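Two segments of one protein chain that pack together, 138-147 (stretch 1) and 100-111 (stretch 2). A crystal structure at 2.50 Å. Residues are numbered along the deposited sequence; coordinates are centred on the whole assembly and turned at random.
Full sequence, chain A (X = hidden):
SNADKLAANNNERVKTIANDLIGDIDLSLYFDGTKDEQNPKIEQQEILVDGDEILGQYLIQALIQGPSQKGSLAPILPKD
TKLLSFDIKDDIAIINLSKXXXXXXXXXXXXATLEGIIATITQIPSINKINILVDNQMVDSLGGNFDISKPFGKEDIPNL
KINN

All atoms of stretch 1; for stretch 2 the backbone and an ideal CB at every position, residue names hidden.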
# COMPACT_ATOMS: atom_id res chain seq x y z
N MSE A 138 17.57 -7.34 21.58
CA MSE A 138 16.75 -6.73 22.62
C MSE A 138 17.53 -5.70 23.38
O MSE A 138 18.74 -5.84 23.52
CB MSE A 138 16.41 -7.85 23.63
CG MSE A 138 15.44 -7.40 24.73
SE MSE A 138 16.55 -7.32 26.35
CE MSE A 138 15.84 -8.97 27.11
N VAL A 139 16.84 -4.66 23.85
CA VAL A 139 17.46 -3.59 24.65
C VAL A 139 16.57 -3.16 25.82
O VAL A 139 15.34 -3.21 25.74
CB VAL A 139 17.82 -2.35 23.81
CG1 VAL A 139 19.01 -2.66 22.91
CG2 VAL A 139 16.62 -1.86 23.00
N ASP A 140 17.22 -2.76 26.91
CA ASP A 140 16.52 -2.33 28.11
C ASP A 140 15.89 -0.95 27.94
O ASP A 140 14.78 -0.73 28.40
CB ASP A 140 17.44 -2.37 29.35
CG ASP A 140 18.02 -3.76 29.61
OD1 ASP A 140 17.72 -4.72 28.86
OD2 ASP A 140 18.80 -3.90 30.59
N SER A 141 16.59 -0.02 27.28
CA SER A 141 16.07 1.35 27.11
C SER A 141 16.80 2.17 26.03
O SER A 141 17.97 1.93 25.75
CB SER A 141 16.21 2.09 28.45
OG SER A 141 15.65 3.40 28.39
N LEU A 142 16.09 3.13 25.44
CA LEU A 142 16.69 4.02 24.44
C LEU A 142 17.33 5.21 25.12
O LEU A 142 18.49 5.54 24.85
CB LEU A 142 15.65 4.56 23.45
CG LEU A 142 15.05 3.61 22.43
CD1 LEU A 142 14.05 4.37 21.58
CD2 LEU A 142 16.13 2.99 21.56
N GLY A 143 16.56 5.87 25.97
CA GLY A 143 16.99 7.06 26.70
C GLY A 143 17.52 6.83 28.09
O GLY A 143 18.30 7.63 28.57
N GLY A 144 17.08 5.75 28.73
CA GLY A 144 17.50 5.41 30.08
C GLY A 144 16.35 5.39 31.08
O GLY A 144 16.43 4.71 32.11
N ASN A 145 15.26 6.09 30.77
CA ASN A 145 14.12 6.17 31.72
C ASN A 145 12.93 5.22 31.50
O ASN A 145 12.01 5.21 32.30
CB ASN A 145 13.56 7.60 31.72
CG ASN A 145 14.65 8.67 31.88
OD1 ASN A 145 15.18 8.81 32.96
ND2 ASN A 145 14.92 9.46 30.83
N PHE A 146 12.94 4.47 30.41
CA PHE A 146 11.84 3.55 30.11
C PHE A 146 12.32 2.18 29.69
O PHE A 146 13.25 2.04 28.90
CB PHE A 146 10.90 4.15 29.06
CG PHE A 146 10.05 5.26 29.58
CD1 PHE A 146 10.51 6.57 29.58
CD2 PHE A 146 8.78 5.00 30.09
CE1 PHE A 146 9.72 7.59 30.07
CE2 PHE A 146 7.99 6.02 30.58
CZ PHE A 146 8.46 7.32 30.57
N ASP A 147 11.64 1.16 30.22
CA ASP A 147 11.95 -0.23 29.94
C ASP A 147 11.24 -0.69 28.66
O ASP A 147 10.01 -0.77 28.62
CB ASP A 147 11.52 -1.10 31.13
CG ASP A 147 11.94 -2.56 30.99
OD1 ASP A 147 12.68 -2.90 30.04
OD2 ASP A 147 11.55 -3.38 31.85
N UNK A 100 22.60 4.16 16.81
CA UNK A 100 22.44 5.63 16.91
C UNK A 100 21.17 6.06 17.65
O UNK A 100 21.10 7.17 18.14
CB UNK A 100 22.43 6.24 15.51
N UNK A 101 20.17 5.19 17.71
CA UNK A 101 18.91 5.50 18.39
C UNK A 101 19.06 5.59 19.91
O UNK A 101 18.24 6.22 20.57
CB UNK A 101 17.86 4.44 18.04
N UNK A 102 20.10 4.95 20.45
CA UNK A 102 20.35 4.95 21.89
C UNK A 102 21.20 6.16 22.25
O UNK A 102 22.37 6.24 21.88
CB UNK A 102 21.04 3.66 22.33
N UNK A 103 20.59 7.11 22.97
CA UNK A 103 21.25 8.34 23.42
C UNK A 103 20.70 8.71 24.80
O UNK A 103 19.73 8.12 25.26
CB UNK A 103 21.04 9.48 22.42
N UNK A 104 21.35 9.66 25.46
CA UNK A 104 20.88 10.12 26.77
C UNK A 104 19.71 11.04 26.60
O UNK A 104 19.87 12.07 25.96
CB UNK A 104 22.00 10.82 27.55
N UNK A 105 18.58 10.72 27.22
CA UNK A 105 17.37 11.55 27.13
C UNK A 105 16.72 11.76 28.46
O UNK A 105 16.86 10.94 29.37
CB UNK A 105 16.36 10.92 26.17
N UNK A 106 15.97 12.86 28.57
CA UNK A 106 15.23 13.17 29.79
C UNK A 106 13.99 12.29 29.76
O UNK A 106 13.56 11.86 28.68
CB UNK A 106 14.87 14.65 29.89
N UNK A 107 13.42 12.01 30.92
CA UNK A 107 12.23 11.17 30.99
C UNK A 107 11.03 11.74 30.22
O UNK A 107 10.22 10.98 29.69
CB UNK A 107 11.84 10.96 32.46
N UNK A 108 10.94 13.07 30.14
CA UNK A 108 9.84 13.70 29.42
C UNK A 108 10.05 13.58 27.90
O UNK A 108 9.10 13.34 27.17
CB UNK A 108 9.71 15.17 29.83
N UNK A 109 11.30 13.71 27.44
CA UNK A 109 11.61 13.59 26.01
C UNK A 109 11.46 12.14 25.56
O UNK A 109 10.86 11.86 24.51
CB UNK A 109 13.03 14.09 25.72
N UNK A 110 11.99 11.21 26.36
CA UNK A 110 11.90 9.78 26.03
C UNK A 110 10.45 9.32 25.99
O UNK A 110 10.09 8.49 25.15
CB UNK A 110 12.68 8.94 27.04
N UNK A 111 9.62 9.83 26.89
CA UNK A 111 8.21 9.44 26.91
C UNK A 111 7.50 9.94 25.65
O UNK A 111 6.63 9.25 25.12
CB UNK A 111 7.52 9.99 28.16

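Position 100 lies in a 3-10 segment, and nothing of stretch 1 comes within 5.5 Å of its ideal CB, so almost any residue would serve; it is Glu100. At 101 the CB points sideways and sits 4.2 Å from Leu142 CD2, which favours a small or apolar residue. Ala101 keeps that contact.

The CB at 102 also points sideways, close to the Leu142 carbonyl, with the methyls of Val139 and Leu142 within reach of a longer chain. Several aliphatic residues would suit. Ile102 extends its CD1 to 4.2 Å from Val139 CG1 and places CG1 4.1 Å from Leu142 CD2.

At 103 and 104 the CB points away, so stretch 1 selects little and many side chains would do; at 103 the backbone makes the contact. Val103 gives a weak hydrogen bond from its N to Leu142 O (3.2 Å), and its O receives a CA-H...O contact from Gly143 CA at 3.3 Å. Asn104 adds little.

The CB at 105 points sideways and lies 3.9 Å from Gly143 CA, where the absence of a side chain lets the two backbones approach; an unbranched apolar chain could reach Leu142. Met105, present as selenomethionine, has its CE 4.2 Å from Leu142 CB. Its N donates a weak hydrogen bond to Gly143 O (3.4 Å), while its O accepts a weak one from Asn145 ND2 (2.8 Å).

Position 106 points away and immediately precedes a helix, a place for Ser, Thr, Asp or Asn. Ser106 caps it, its OG accepting from the N of 109 at 3.2 Å.

At 107 the ideal CB is 3.7 Å from Asn145 CG, so a small residue fits readily. Ala107 keeps this contact, and its O approaches the edge of the Phe146 ring. At 108 the CB points away and at 109 nothing of stretch 1 is near, so many residues, polar ones included, would suit; they are Thr108 and Lys109, the end of the latter leading away.

Position 110 points toward stretch 1, where the backbone N atoms of Gly143 and Asn145 offer donors. Glu or Gln could reach them, and two donors favour a carboxylate. Glu110, extended with chi1 and chi2 both t, accepts from Gly143 N through OE2 (2.9 Å) and from Asn145 N through OE1 (2.7 Å); OE2 also lies 2.9 Å from Ser141 OG.

At 111 the sideways CB approaches Phe146, suiting a chain with an aliphatic base. Gln111 sets its CB 3.7 Å from Phe146 CZ.

Stretch 2, residues 100-111: EAIVNMSATKEQ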
# COMPACT_ATOMS: atom_id res chain seq x y z
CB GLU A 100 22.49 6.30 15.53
CG GLU A 100 23.86 6.31 14.84
CD GLU A 100 24.35 4.94 14.39
OE1 GLU A 100 25.57 4.79 14.22
OE2 GLU A 100 23.52 4.01 14.21
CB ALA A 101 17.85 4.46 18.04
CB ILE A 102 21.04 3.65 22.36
CG1 ILE A 102 20.17 2.43 22.03
CG2 ILE A 102 21.32 3.70 23.87
CD1 ILE A 102 20.79 1.09 22.38
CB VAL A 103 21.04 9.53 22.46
CG1 VAL A 103 21.73 9.28 21.12
CG2 VAL A 103 19.56 9.83 22.25
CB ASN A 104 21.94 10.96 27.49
CG ASN A 104 23.06 10.12 28.04
OD1 ASN A 104 23.18 8.94 27.72
ND2 ASN A 104 23.87 10.72 28.90
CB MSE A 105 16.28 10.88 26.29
CG MSE A 105 16.65 10.51 24.85
SE MSE A 105 15.10 9.60 24.00
CE MSE A 105 16.07 8.66 22.57
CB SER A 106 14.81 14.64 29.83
OG SER A 106 13.96 14.95 28.73
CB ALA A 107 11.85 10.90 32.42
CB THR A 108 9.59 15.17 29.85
OG1 THR A 108 10.79 15.93 29.66
CG2 THR A 108 9.18 15.21 31.32
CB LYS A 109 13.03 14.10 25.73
CG LYS A 109 13.50 14.12 24.30
CD LYS A 109 12.83 15.23 23.49
CE LYS A 109 13.09 15.02 21.97
NZ LYS A 109 12.82 16.19 21.08
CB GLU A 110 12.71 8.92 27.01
CG GLU A 110 12.69 7.43 26.65
CD GLU A 110 13.53 6.55 27.56
OE1 GLU A 110 13.73 6.95 28.71
OE2 GLU A 110 13.97 5.45 27.13
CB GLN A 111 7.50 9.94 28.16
CG GLN A 111 6.05 9.49 28.24
CD GLN A 111 5.36 9.86 29.53
OE1 GLN A 111 6.00 10.25 30.51
NE2 GLN A 111 4.04 9.74 29.54
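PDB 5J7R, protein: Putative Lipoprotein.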